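Local coordinates for protein molybdopterin molybdotransferase (Pyrococcus horikoshii, PDB 1UZ5) that probably inserts molybdenum from molybdate into adenylyl-molybdopterin, releasing AMP, as part of molybdenum cofactor biosynthesis, at residues A[111-115]-A[133-139]; A[50-54]-A[104-108]; A[346-352]-A[377-383]; A[6-12]-A[276-281]; A[184-190]-A[225-231]. All blocks are in the same frame, centred on the assembly; numbering follows the deposited sequence.

Interaction 1 (A[111-115]-A[133-139]); sequences ADAVI and AYPGLGV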
# COMPACT_ATOMS: atom_id res chain seq x y z
N ALA A 111 13.95 -3.63 -42.18
CA ALA A 111 14.83 -2.59 -41.64
C ALA A 111 15.31 -3.01 -40.25
O ALA A 111 14.56 -3.62 -39.50
CB ALA A 111 14.09 -1.25 -41.55
N ASP A 112 16.55 -2.68 -39.92
CA ASP A 112 17.07 -3.04 -38.60
C ASP A 112 17.91 -1.92 -37.99
O ASP A 112 18.54 -2.10 -36.95
CB ASP A 112 17.88 -4.34 -38.65
CG ASP A 112 19.07 -4.25 -39.60
OD1 ASP A 112 19.38 -3.15 -40.09
OD2 ASP A 112 19.71 -5.30 -39.83
N ALA A 113 17.91 -0.77 -38.64
CA ALA A 113 18.64 0.39 -38.14
C ALA A 113 18.05 1.66 -38.70
O ALA A 113 17.40 1.65 -39.75
CB ALA A 113 20.12 0.29 -38.52
N VAL A 114 18.26 2.76 -37.98
CA VAL A 114 17.80 4.07 -38.43
C VAL A 114 18.99 5.01 -38.35
O VAL A 114 19.61 5.15 -37.29
CB VAL A 114 16.66 4.64 -37.55
CG1 VAL A 114 16.26 6.02 -38.07
CG2 VAL A 114 15.46 3.70 -37.56
N ILE A 115 19.32 5.65 -39.46
CA ILE A 115 20.44 6.59 -39.49
C ILE A 115 19.88 8.00 -39.34
O ILE A 115 19.04 8.42 -40.13
CB ILE A 115 21.21 6.48 -40.82
CG1 ILE A 115 21.70 5.04 -41.01
CG2 ILE A 115 22.37 7.47 -40.82
CD1 ILE A 115 22.46 4.79 -42.32
N ALA A 133 26.26 1.37 -40.75
CA ALA A 133 25.37 1.33 -39.60
C ALA A 133 25.48 -0.10 -39.09
O ALA A 133 26.10 -0.95 -39.72
CB ALA A 133 23.94 1.62 -40.03
N TYR A 134 24.90 -0.36 -37.93
CA TYR A 134 24.90 -1.70 -37.37
C TYR A 134 23.49 -1.99 -36.88
O TYR A 134 22.77 -1.08 -36.49
CB TYR A 134 25.88 -1.81 -36.21
CG TYR A 134 25.71 -0.76 -35.14
CD1 TYR A 134 26.39 0.46 -35.22
CD2 TYR A 134 24.85 -0.97 -34.06
CE1 TYR A 134 26.22 1.43 -34.24
CE2 TYR A 134 24.68 -0.01 -33.08
CZ TYR A 134 25.36 1.19 -33.18
OH TYR A 134 25.19 2.14 -32.20
N PRO A 135 23.07 -3.26 -36.91
CA PRO A 135 21.72 -3.60 -36.45
C PRO A 135 21.47 -3.01 -35.07
O PRO A 135 22.29 -3.17 -34.17
CB PRO A 135 21.73 -5.12 -36.43
CG PRO A 135 22.67 -5.46 -37.57
CD PRO A 135 23.79 -4.47 -37.36
N GLY A 136 20.35 -2.31 -34.91
CA GLY A 136 20.04 -1.73 -33.61
C GLY A 136 20.28 -0.24 -33.48
O GLY A 136 19.67 0.41 -32.63
N LEU A 137 21.16 0.31 -34.32
CA LEU A 137 21.45 1.74 -34.30
C LEU A 137 20.15 2.52 -34.51
O LEU A 137 19.38 2.20 -35.42
CB LEU A 137 22.43 2.10 -35.42
CG LEU A 137 22.64 3.59 -35.72
CD1 LEU A 137 23.48 4.23 -34.63
CD2 LEU A 137 23.33 3.73 -37.07
N GLY A 138 19.91 3.54 -33.69
CA GLY A 138 18.71 4.36 -33.82
C GLY A 138 17.41 3.61 -33.62
O GLY A 138 16.35 4.04 -34.09
N VAL A 139 17.47 2.49 -32.91
CA VAL A 139 16.29 1.67 -32.69
C VAL A 139 16.10 1.19 -31.25
O VAL A 139 17.06 0.80 -30.58
CB VAL A 139 16.32 0.40 -33.58
CG1 VAL A 139 15.07 -0.43 -33.37
CG2 VAL A 139 16.47 0.80 -35.04

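Interaction 2 (A[50-54]-A[104-108]); sequences PFDRA and GAMLP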
# COMPACT_ATOMS: atom_id res chain seq x y z
N PRO A 50 5.87 -2.28 -28.10
CA PRO A 50 5.28 -3.46 -28.75
C PRO A 50 5.77 -3.73 -30.18
O PRO A 50 5.29 -4.64 -30.84
CB PRO A 50 3.78 -3.16 -28.68
CG PRO A 50 3.73 -1.67 -28.85
CD PRO A 50 4.90 -1.17 -28.03
N PHE A 51 6.73 -2.93 -30.63
CA PHE A 51 7.32 -3.06 -31.96
C PHE A 51 8.65 -2.32 -31.96
O PHE A 51 8.90 -1.50 -31.07
CB PHE A 51 6.40 -2.45 -33.02
CG PHE A 51 6.02 -1.01 -32.74
CD1 PHE A 51 4.85 -0.72 -32.03
CD2 PHE A 51 6.83 0.04 -33.16
CE1 PHE A 51 4.51 0.61 -31.73
CE2 PHE A 51 6.50 1.37 -32.87
CZ PHE A 51 5.33 1.65 -32.15
N ASP A 52 9.50 -2.60 -32.94
CA ASP A 52 10.79 -1.91 -33.02
C ASP A 52 10.48 -0.48 -33.41
O ASP A 52 9.81 -0.24 -34.41
CB ASP A 52 11.68 -2.55 -34.10
CG ASP A 52 12.07 -3.98 -33.78
OD1 ASP A 52 12.46 -4.70 -34.71
OD2 ASP A 52 11.98 -4.37 -32.60
N ARG A 53 10.95 0.49 -32.63
CA ARG A 53 10.67 1.87 -32.98
C ARG A 53 11.92 2.71 -33.13
O ARG A 53 12.93 2.49 -32.47
CB ARG A 53 9.70 2.49 -31.95
CG ARG A 53 10.22 2.64 -30.54
CD ARG A 53 9.08 2.96 -29.55
NE ARG A 53 8.13 3.98 -30.02
CZ ARG A 53 7.20 4.56 -29.26
NH1 ARG A 53 7.08 4.25 -27.98
NH2 ARG A 53 6.38 5.47 -29.79
N ALA A 54 11.85 3.67 -34.05
CA ALA A 54 12.97 4.57 -34.29
C ALA A 54 13.14 5.45 -33.06
O ALA A 54 12.16 5.82 -32.42
CB ALA A 54 12.69 5.44 -35.51
N GLY A 104 9.97 7.37 -32.81
CA GLY A 104 8.83 6.66 -32.25
C GLY A 104 8.07 5.78 -33.22
O GLY A 104 7.32 4.89 -32.81
N ALA A 105 8.26 6.01 -34.52
CA ALA A 105 7.56 5.25 -35.54
C ALA A 105 8.09 3.82 -35.71
O ALA A 105 9.24 3.53 -35.36
CB ALA A 105 7.61 6.00 -36.87
N MET A 106 7.25 2.94 -36.23
CA MET A 106 7.61 1.53 -36.44
C MET A 106 8.46 1.30 -37.69
O MET A 106 8.14 1.79 -38.76
CB MET A 106 6.33 0.70 -36.54
CG MET A 106 6.55 -0.79 -36.68
SD MET A 106 4.99 -1.68 -36.56
CE MET A 106 5.43 -3.29 -37.32
N LEU A 107 9.54 0.54 -37.55
CA LEU A 107 10.39 0.28 -38.72
C LEU A 107 9.68 -0.59 -39.74
O LEU A 107 8.96 -1.53 -39.39
CB LEU A 107 11.69 -0.42 -38.31
CG LEU A 107 12.85 0.45 -37.82
CD1 LEU A 107 12.46 1.26 -36.60
CD2 LEU A 107 14.04 -0.46 -37.51
N PRO A 108 9.87 -0.29 -41.03
CA PRO A 108 9.23 -1.09 -42.08
C PRO A 108 9.92 -2.45 -42.15
O PRO A 108 10.98 -2.66 -41.54
CB PRO A 108 9.45 -0.24 -43.33
CG PRO A 108 10.77 0.42 -43.06
CD PRO A 108 10.69 0.80 -41.59

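Interaction 3 (A[346-352]-A[377-383]); sequences RRQFLPV and GFVEIPE. With SO4 (sulfate ion), chain E.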
# COMPACT_ATOMS: atom_id res chain seq x y z
N ARG A 346 6.41 -5.27 34.32
CA ARG A 346 5.54 -5.72 33.24
C ARG A 346 6.00 -5.16 31.90
O ARG A 346 6.65 -4.12 31.83
CB ARG A 346 4.09 -5.31 33.52
CG ARG A 346 3.10 -5.77 32.46
CD ARG A 346 1.67 -5.42 32.86
NE ARG A 346 1.49 -3.99 33.08
CZ ARG A 346 0.33 -3.42 33.41
NH1 ARG A 346 -0.76 -4.16 33.57
NH2 ARG A 346 0.26 -2.11 33.59
N ARG A 347 5.65 -5.87 30.82
CA ARG A 347 6.01 -5.45 29.47
C ARG A 347 5.13 -4.26 29.09
O ARG A 347 3.91 -4.38 29.06
CB ARG A 347 5.77 -6.61 28.50
CG ARG A 347 6.34 -6.40 27.11
CD ARG A 347 6.06 -7.61 26.23
NE ARG A 347 6.83 -7.59 25.00
CZ ARG A 347 8.15 -7.67 24.94
NH1 ARG A 347 8.86 -7.78 26.06
NH2 ARG A 347 8.77 -7.65 23.77
N GLN A 348 5.75 -3.11 28.81
CA GLN A 348 4.96 -1.93 28.46
C GLN A 348 5.36 -1.26 27.16
O GLN A 348 6.51 -1.34 26.73
CB GLN A 348 5.03 -0.90 29.59
CG GLN A 348 6.39 -0.24 29.75
CD GLN A 348 6.34 0.94 30.70
OE1 GLN A 348 5.97 0.80 31.86
NE2 GLN A 348 6.73 2.11 30.20
N PHE A 349 4.40 -0.59 26.54
CA PHE A 349 4.62 0.13 25.30
C PHE A 349 4.40 1.62 25.54
O PHE A 349 3.28 2.06 25.79
CB PHE A 349 3.66 -0.38 24.21
CG PHE A 349 3.85 -1.83 23.89
CD1 PHE A 349 3.37 -2.81 24.76
CD2 PHE A 349 4.52 -2.22 22.74
CE1 PHE A 349 3.57 -4.16 24.48
CE2 PHE A 349 4.72 -3.57 22.45
CZ PHE A 349 4.25 -4.54 23.33
N LEU A 350 5.48 2.38 25.46
CA LEU A 350 5.46 3.81 25.70
C LEU A 350 5.17 4.66 24.47
O LEU A 350 5.91 4.62 23.48
CB LEU A 350 6.80 4.24 26.29
CG LEU A 350 7.04 5.74 26.46
CD1 LEU A 350 6.09 6.29 27.51
CD2 LEU A 350 8.48 6.00 26.86
N PRO A 351 4.08 5.44 24.50
CA PRO A 351 3.73 6.30 23.37
C PRO A 351 4.79 7.40 23.28
O PRO A 351 5.17 7.97 24.30
CB PRO A 351 2.37 6.86 23.76
CG PRO A 351 1.80 5.79 24.63
CD PRO A 351 2.98 5.41 25.48
N VAL A 352 5.27 7.69 22.08
CA VAL A 352 6.28 8.73 21.92
C VAL A 352 5.96 9.66 20.76
O VAL A 352 5.19 9.32 19.86
CB VAL A 352 7.68 8.13 21.67
CG1 VAL A 352 8.04 7.15 22.78
CG2 VAL A 352 7.72 7.44 20.31
N GLY A 377 4.10 7.11 17.55
CA GLY A 377 4.34 5.69 17.61
C GLY A 377 4.64 5.26 19.03
O GLY A 377 4.42 6.02 19.98
N PHE A 378 5.13 4.04 19.20
CA PHE A 378 5.44 3.56 20.54
C PHE A 378 6.75 2.81 20.61
O PHE A 378 7.23 2.26 19.61
CB PHE A 378 4.30 2.67 21.07
CG PHE A 378 4.07 1.43 20.25
CD1 PHE A 378 4.97 0.37 20.29
CD2 PHE A 378 2.93 1.31 19.46
CE1 PHE A 378 4.75 -0.79 19.54
CE2 PHE A 378 2.70 0.16 18.72
CZ PHE A 378 3.61 -0.89 18.76
N VAL A 379 7.34 2.80 21.80
CA VAL A 379 8.59 2.10 22.05
C VAL A 379 8.26 0.99 23.04
O VAL A 379 7.66 1.23 24.08
CB VAL A 379 9.64 3.04 22.68
CG1 VAL A 379 10.88 2.25 23.04
CG2 VAL A 379 9.98 4.15 21.70
N GLU A 380 8.64 -0.24 22.70
CA GLU A 380 8.37 -1.40 23.55
C GLU A 380 9.49 -1.63 24.56
O GLU A 380 10.65 -1.82 24.19
CB GLU A 380 8.19 -2.64 22.68
CG GLU A 380 8.11 -3.96 23.43
CD GLU A 380 8.07 -5.16 22.49
OE1 GLU A 380 9.01 -5.31 21.68
OE2 GLU A 380 7.11 -5.95 22.56
N ILE A 381 9.13 -1.61 25.84
CA ILE A 381 10.08 -1.82 26.94
C ILE A 381 9.82 -3.20 27.54
O ILE A 381 8.77 -3.44 28.13
CB ILE A 381 9.89 -0.77 28.02
CG1 ILE A 381 9.74 0.61 27.37
CG2 ILE A 381 11.08 -0.79 28.97
CD1 ILE A 381 9.55 1.74 28.36
N PRO A 382 10.80 -4.12 27.42
CA PRO A 382 10.76 -5.50 27.90
C PRO A 382 10.13 -5.75 29.27
O PRO A 382 10.21 -4.91 30.17
CB PRO A 382 12.23 -5.92 27.86
CG PRO A 382 12.74 -5.15 26.67
CD PRO A 382 12.14 -3.79 26.93
N GLU A 383 9.51 -6.92 29.41
CA GLU A 383 8.83 -7.30 30.65
C GLU A 383 9.76 -7.15 31.84
O GLU A 383 9.31 -7.09 32.99
CB GLU A 383 8.34 -8.75 30.61
CG GLU A 383 8.22 -9.40 29.23
CD GLU A 383 9.57 -9.83 28.66
OE1 GLU A 383 10.32 -8.98 28.12
OE2 GLU A 383 9.88 -11.04 28.75
S SO4 E . -3.33 -1.13 31.83
O1 SO4 E . -2.74 -1.34 33.33
O2 SO4 E . -4.69 -1.61 31.90
O3 SO4 E . -3.25 0.12 31.48
O4 SO4 E . -2.54 -2.05 31.05

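Interaction 4 (A[6-12]-A[276-281]); sequences VVPLEKA and VHGIAI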
# COMPACT_ATOMS: atom_id res chain seq x y z
N VAL A 6 -4.52 -13.46 32.66
CA VAL A 6 -3.63 -12.75 31.74
C VAL A 6 -2.66 -13.69 31.02
O VAL A 6 -2.12 -14.62 31.61
CB VAL A 6 -2.81 -11.69 32.49
CG1 VAL A 6 -1.68 -11.18 31.62
CG2 VAL A 6 -3.72 -10.54 32.90
N VAL A 7 -2.45 -13.42 29.73
CA VAL A 7 -1.55 -14.23 28.91
C VAL A 7 -0.52 -13.33 28.22
O VAL A 7 -0.77 -12.15 27.99
CB VAL A 7 -2.36 -14.99 27.83
CG1 VAL A 7 -2.77 -14.04 26.71
CG2 VAL A 7 -1.56 -16.15 27.29
N PRO A 8 0.67 -13.87 27.90
CA PRO A 8 1.70 -13.07 27.24
C PRO A 8 1.24 -12.53 25.88
O PRO A 8 0.34 -13.08 25.26
CB PRO A 8 2.86 -14.05 27.10
CG PRO A 8 2.71 -14.92 28.30
CD PRO A 8 1.22 -15.18 28.32
N LEU A 9 1.87 -11.45 25.44
CA LEU A 9 1.53 -10.84 24.16
C LEU A 9 1.69 -11.86 23.04
O LEU A 9 0.81 -12.02 22.20
CB LEU A 9 2.44 -9.64 23.89
CG LEU A 9 2.27 -8.92 22.54
CD1 LEU A 9 0.84 -8.46 22.36
CD2 LEU A 9 3.23 -7.74 22.47
N GLU A 10 2.82 -12.57 23.05
CA GLU A 10 3.09 -13.57 22.02
C GLU A 10 1.92 -14.52 21.83
O GLU A 10 1.60 -14.89 20.70
CB GLU A 10 4.35 -14.36 22.39
CG GLU A 10 4.69 -15.45 21.39
CD GLU A 10 4.77 -14.92 19.96
OE1 GLU A 10 5.53 -13.96 19.73
OE2 GLU A 10 4.07 -15.47 19.08
N LYS A 11 1.28 -14.91 22.93
CA LYS A 11 0.14 -15.81 22.83
C LYS A 11 -1.01 -15.11 22.14
O LYS A 11 -1.65 -15.66 21.25
CB LYS A 11 -0.30 -16.29 24.21
CG LYS A 11 -1.54 -17.18 24.18
CD LYS A 11 -1.31 -18.42 23.33
CE LYS A 11 -2.59 -19.23 23.17
NZ LYS A 11 -3.13 -19.68 24.49
N ALA A 12 -1.29 -13.88 22.58
CA ALA A 12 -2.37 -13.09 21.99
C ALA A 12 -2.10 -12.90 20.50
O ALA A 12 -3.03 -12.90 19.69
CB ALA A 12 -2.47 -11.75 22.69
N VAL A 276 -8.88 -14.56 24.38
CA VAL A 276 -7.98 -13.82 25.26
C VAL A 276 -8.76 -12.86 26.14
O VAL A 276 -9.69 -12.20 25.68
CB VAL A 276 -6.95 -13.00 24.45
CG1 VAL A 276 -6.02 -12.24 25.38
CG2 VAL A 276 -6.17 -13.92 23.52
N HIS A 277 -8.40 -12.81 27.42
CA HIS A 277 -9.04 -11.90 28.36
C HIS A 277 -7.95 -11.39 29.28
O HIS A 277 -7.71 -11.94 30.35
CB HIS A 277 -10.11 -12.61 29.19
CG HIS A 277 -10.93 -11.67 30.02
ND1 HIS A 277 -11.89 -12.10 30.90
CD2 HIS A 277 -10.95 -10.31 30.08
CE1 HIS A 277 -12.47 -11.06 31.47
NE2 HIS A 277 -11.92 -9.96 30.99
N GLY A 278 -7.29 -10.32 28.85
CA GLY A 278 -6.22 -9.76 29.64
C GLY A 278 -4.90 -10.14 28.99
O GLY A 278 -4.70 -11.29 28.61
N ILE A 279 -4.01 -9.16 28.86
CA ILE A 279 -2.71 -9.41 28.25
C ILE A 279 -1.62 -8.85 29.15
O ILE A 279 -1.77 -7.77 29.72
CB ILE A 279 -2.63 -8.73 26.86
CG1 ILE A 279 -3.78 -9.23 25.97
CG2 ILE A 279 -1.28 -9.03 26.21
CD1 ILE A 279 -3.83 -8.57 24.60
N ALA A 280 -0.53 -9.60 29.28
CA ALA A 280 0.58 -9.20 30.13
C ALA A 280 1.36 -8.04 29.52
O ALA A 280 2.56 -8.15 29.24
CB ALA A 280 1.51 -10.39 30.36
N ILE A 281 0.68 -6.91 29.32
CA ILE A 281 1.31 -5.73 28.76
C ILE A 281 0.72 -4.45 29.34
O ILE A 281 -0.32 -4.48 30.01
CB ILE A 281 1.13 -5.67 27.22
CG1 ILE A 281 -0.36 -5.67 26.87
CG2 ILE A 281 1.85 -6.85 26.57
CD1 ILE A 281 -0.65 -5.54 25.39

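Interaction 5 (A[184-190]-A[225-231]); sequences AVISTGN and FMGVARD. With SO4 (sulfate ion), chain D.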
# COMPACT_ATOMS: atom_id res chain seq x y z
N ALA A 184 -16.61 -3.41 11.94
CA ALA A 184 -17.68 -2.72 12.67
C ALA A 184 -17.05 -2.19 13.96
O ALA A 184 -16.47 -2.95 14.74
CB ALA A 184 -18.81 -3.69 12.99
N VAL A 185 -17.18 -0.88 14.17
CA VAL A 185 -16.60 -0.23 15.34
C VAL A 185 -17.65 0.27 16.33
O VAL A 185 -18.63 0.90 15.94
CB VAL A 185 -15.72 0.95 14.93
CG1 VAL A 185 -15.16 1.65 16.17
CG2 VAL A 185 -14.59 0.46 14.02
N ILE A 186 -17.40 -0.01 17.61
CA ILE A 186 -18.30 0.41 18.69
C ILE A 186 -17.55 1.16 19.80
O ILE A 186 -16.44 0.78 20.16
CB ILE A 186 -18.98 -0.83 19.34
CG1 ILE A 186 -19.93 -1.49 18.33
CG2 ILE A 186 -19.74 -0.41 20.61
CD1 ILE A 186 -20.40 -2.88 18.75
N SER A 187 -18.16 2.22 20.32
CA SER A 187 -17.58 2.98 21.43
C SER A 187 -18.47 2.74 22.65
O SER A 187 -19.69 2.87 22.56
CB SER A 187 -17.54 4.48 21.11
OG SER A 187 -16.54 4.77 20.14
N THR A 188 -17.87 2.36 23.77
CA THR A 188 -18.66 2.09 24.98
C THR A 188 -18.33 3.01 26.14
O THR A 188 -17.16 3.27 26.43
CB THR A 188 -18.49 0.63 25.46
OG1 THR A 188 -17.13 0.42 25.85
CG2 THR A 188 -18.84 -0.35 24.35
N GLY A 189 -19.37 3.49 26.82
CA GLY A 189 -19.18 4.38 27.95
C GLY A 189 -20.43 5.20 28.20
O GLY A 189 -21.01 5.75 27.27
N ASN A 190 -20.85 5.28 29.46
CA ASN A 190 -22.04 6.04 29.80
C ASN A 190 -21.82 7.54 29.64
O ASN A 190 -22.78 8.31 29.55
CB ASN A 190 -22.49 5.74 31.23
CG ASN A 190 -22.87 4.29 31.42
OD1 ASN A 190 -23.52 3.68 30.57
ND2 ASN A 190 -22.46 3.71 32.55
N PHE A 225 -18.90 2.73 11.58
CA PHE A 225 -19.19 3.14 12.95
C PHE A 225 -20.60 2.73 13.37
O PHE A 225 -21.58 3.27 12.88
CB PHE A 225 -19.01 4.65 13.11
CG PHE A 225 -19.06 5.12 14.54
CD1 PHE A 225 -18.40 4.42 15.55
CD2 PHE A 225 -19.76 6.28 14.88
CE1 PHE A 225 -18.44 4.85 16.88
CE2 PHE A 225 -19.80 6.72 16.21
CZ PHE A 225 -19.14 6.00 17.20
N MET A 226 -20.67 1.76 14.27
CA MET A 226 -21.95 1.25 14.77
C MET A 226 -22.60 2.20 15.77
O MET A 226 -23.81 2.12 16.02
CB MET A 226 -21.75 -0.11 15.42
CG MET A 226 -21.17 -1.16 14.49
SD MET A 226 -22.14 -1.28 12.99
CE MET A 226 -23.71 -1.88 13.66
N GLY A 227 -21.81 3.09 16.35
CA GLY A 227 -22.36 4.02 17.32
C GLY A 227 -21.85 3.82 18.73
O GLY A 227 -20.89 3.08 18.97
N VAL A 228 -22.51 4.47 19.68
CA VAL A 228 -22.12 4.41 21.09
C VAL A 228 -23.00 3.47 21.91
O VAL A 228 -24.22 3.53 21.83
CB VAL A 228 -22.20 5.82 21.72
CG1 VAL A 228 -21.92 5.75 23.21
CG2 VAL A 228 -21.21 6.74 21.03
N ALA A 229 -22.38 2.61 22.70
CA ALA A 229 -23.13 1.69 23.56
C ALA A 229 -22.99 2.07 25.04
O ALA A 229 -21.89 2.36 25.51
CB ALA A 229 -22.63 0.27 23.35
N ARG A 230 -24.11 2.07 25.76
CA ARG A 230 -24.08 2.36 27.19
C ARG A 230 -23.31 1.22 27.85
O ARG A 230 -23.25 0.12 27.31
CB ARG A 230 -25.50 2.41 27.76
CG ARG A 230 -26.32 3.62 27.32
CD ARG A 230 -25.99 4.84 28.16
NE ARG A 230 -26.36 4.66 29.56
CZ ARG A 230 -26.14 5.55 30.52
NH1 ARG A 230 -25.54 6.70 30.24
NH2 ARG A 230 -26.52 5.30 31.77
N ASP A 231 -22.73 1.48 29.01
CA ASP A 231 -21.97 0.44 29.70
C ASP A 231 -22.87 -0.53 30.48
O ASP A 231 -22.76 -0.64 31.70
CB ASP A 231 -20.94 1.07 30.64
CG ASP A 231 -19.98 0.04 31.22
OD1 ASP A 231 -19.36 -0.70 30.43
OD2 ASP A 231 -19.83 -0.02 32.46
S SO4 D . -18.89 5.94 9.31
O1 SO4 D . -17.33 5.54 9.20
O2 SO4 D . -19.58 4.68 9.46
O3 SO4 D . -19.07 6.76 10.32
O4 SO4 D . -19.19 6.49 8.02

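Interaction 1 (A[111-115]-A[133-139])
The carbonyl oxygen D112 O takes the amide G136 N at 2.7 Å, almost head-on and nearly straight (N-H...O 173°), while the alpha hydrogen of P135 leans on the same oxygen. One step along, V114 N gives its hydrogen to L137 O at 2.8 Å, and this acceptor also meets A113 CA at 3.3 Å. Small A113 suits the place: its CB touches Y134 O and faces the methyl of A133 and CB of L137. Larger apolar groups close the ends. V114 and V139 cross at about a right angle, with their CG2 methyls 4.0 Å apart, and I115 CD1 reaches A133 CB. At the solvent side D112, its chi1 of 60° setting CG between the backbone N and carbonyl carbon, lies alongside P135, so that D112 OD2 passes P135 CG at 3.7 Å; OD1 is held by A63 N. G138 must be bare, since a side chain carbon there would run into V114 O. Two successive type II turns, Y134 to L137 and G136 to V139, each with glycine at the third position, are thus laid along the start of strand 113-116, where D112 and A113 both face V61 in a classic beta bulge.

Interaction 2 (A[50-54]-A[104-108])
F51 and M106 cross at a slant, while R53 turns to the neighbouring carbonyl of G104. With CG anti to its backbone N (chi1 -177°) and the rest of its chain extended, M106 lays CB against F51 CD2 at 3.5 Å. Its sulfur SD stands 4.6 Å from the centroid of the F51 ring, obliquely, a Met-aromatic contact for which a long, polarisable side chain is well suited. The edge of the same ring meets G104 O, with CE2 3.6 Å away. That oxygen is gripped side-on by R53, whose NE and NH2 both donate to it, NE at 3.0 Å. The oxygen lies near the guanidinium plane, and the two nitrogens approach it from opposite faces of the carbonyl plane. Replacing R53 with leucine would probably deprive G104 O of both side-chain donors and leave that carbonyl less firmly fixed. The backbones themselves join: G104 N donates to A54 O at 2.7 Å, A54 N to A105 O at 2.9 Å, and L107 N to D52 O. L107 CD1 closes the inner side by resting on A54 N at 3.6 Å, next to V114 and V139. G104, at backbone angles that would jam a side chain against the preceding carbonyl, lets the loop turn into a single beta bridge between R53 and M106.

Interaction 3 (A[346-352]-A[377-383])
Q348 and I381, L350 and V379, and V352 and G377 are the hydrogen-bonded pairs of an antiparallel beta ladder in the C-terminal domain IV of the MoeA fold. Strands 347-352 and 377-381 run at 150° to each other. The backbone bonds I381 N to Q348 O, L350 N to V379 O and V352 N to G377 O are each 2.8 Å long, whereas the closing bond from G377 N to V352 O is weak.

Aromatic and apolar packing divides between the faces. F349 turns its edge toward the face of F378 with the ring planes at 87°, an offset edge-to-face pair in which F349 CD2 comes 3.5 Å from F378 CE1. Both rings lie against T309 and L313 of helix 304-322, a natural place for bulky aromatics. On the other face V352 CG1 meets V379 CG2 at 3.7 Å, and Q348 runs beside I381, its NE2 3.4 Å from I381 CD1.

Charge gathers at the end of the ladder near R347. R347, extended from CG to NE with CG anti to the backbone N (chi1 -169°), reaches between two acids: NH1 pairs with E383 OE1 at 2.8 Å, and NH2 with E380, though the position of NH2 is less certain. E380 CG lies over one face of the guanidinium, and its aliphatic part also flanks F349. Two acids share the one arginine, whose charge would probably lessen the repulsion between them. Next to it, R346 NH2 holds O1 of a sulfate ion at 3.1 Å.

Interaction 4 (A[6-12]-A[276-281])
V7 binds the 276-281 segment through both backbone polar atoms, in a single beta bridge with I279. The stronger bond runs from A280 N to V7 O at 2.9 Å, the donor standing above the carbonyl plane; the alpha hydrogen of I279 adds a contact to the same oxygen. The return bond, V7 N to G278 O, is longer at 3.3 Å. G278 has backbone angles that call for glycine, and a side chain carbon would also press on V6 CG2. Packing tightens beside the bridge: with CG1 anti to the backbone N (chi1 167°), V6 CG1 presses on the backbone of A280, 3.4 Å from its CA, closer than usual van der Waals contact. A280, centre of an inverse gamma turn, is small enough to accept it. V7 CG1 crosses V276 CG1 at about a right angle, 3.9 Å away. Farther along, I279 spreads its branches, CG2 toward L9 CA and CD1 onto A12 CB at 4.0 Å, while L9 CB meets I281 CG2 at 3.9 Å. P8 is the N-cap of helix 9-18, whose first turn presents L9 and A12 to this apolar patch. The N-terminal helix is thereby laid beside the end of strand 273-277, with V276 continuing onto I289 of strand 288-292 and with L9 and I281 reaching F349 of strand 347-354.

Interaction 5 (A[184-190]-A[225-231])
V185, S187 and T188 pair in parallel with F225, V228 and A229, the two strands running only 18° apart at an axis distance of 4.6 Å. Alternating backbone bonds tie them: M226 N to V185 O at 2.8 Å, S187 N to G227 O, A229 N to S187 O at 2.7 Å, and G189 N to A229 O. G189 and G227 have backbone angles at which a side chain would jam against the preceding carbonyl. On one face I186 crosses M226 obliquely; chi1 of -67° sets CG1 anti to the carbonyl carbon and against M226 CB at 3.7 Å, while CG2 faces A229 CB at 4.0 Å. An alanine in place of I186 would lose both branches and is likely to open a gap between M226 and A229. T188 CG2 continues the row against A229, which with A184 and M226 packs on helix 233-246. On the other face the F225 ring presents its edge to S187 OG, a hydroxyl bonded to D206. V185 packs there on helix 208-219, the connection that makes these strands a beta-alpha-beta crossover, at home in a molybdopterin-binding type domain. At the F225 end F225 N donates at 3.0 Å to O2 of a sulfate also hydrogen-bonded by R210. At the C-terminal end the amide oxygen N190 OD1 accepts from D231 N at 2.8 Å and stands 3.1 Å above the plane of the R230 guanidinium, over its centre. This negative end of the amide dipole probably eases the arginine's positive charge, while the D231 N bond probably helps fix the amide's rotation.

How the interactions relate
The five contacts form two groups at opposite ends of an elongated chain. Interactions 1 and 2, centres 11 Å apart, share one apolar cluster: V139 CG2 meets L107 CD2 at 3.7 Å, and V114 CG2 meets A54 CB at 3.9 Å. At the other end interactions 3 and 4 touch, F349 CZ lying 3.5 Å from L9 CD2; the N-terminal segment touches domain IV, at F349, and the probable molybdopterin-binding domain. Interaction 5 lies in that second domain, on the sheet interaction 4 also reaches, their centres 24 Å apart. Interactions 2 and 3 have centres 60 Å apart. Sulfates at interactions 3 and 5, and one in a long, weak pair with R53, probably from crystallisation, may mark anion pockets.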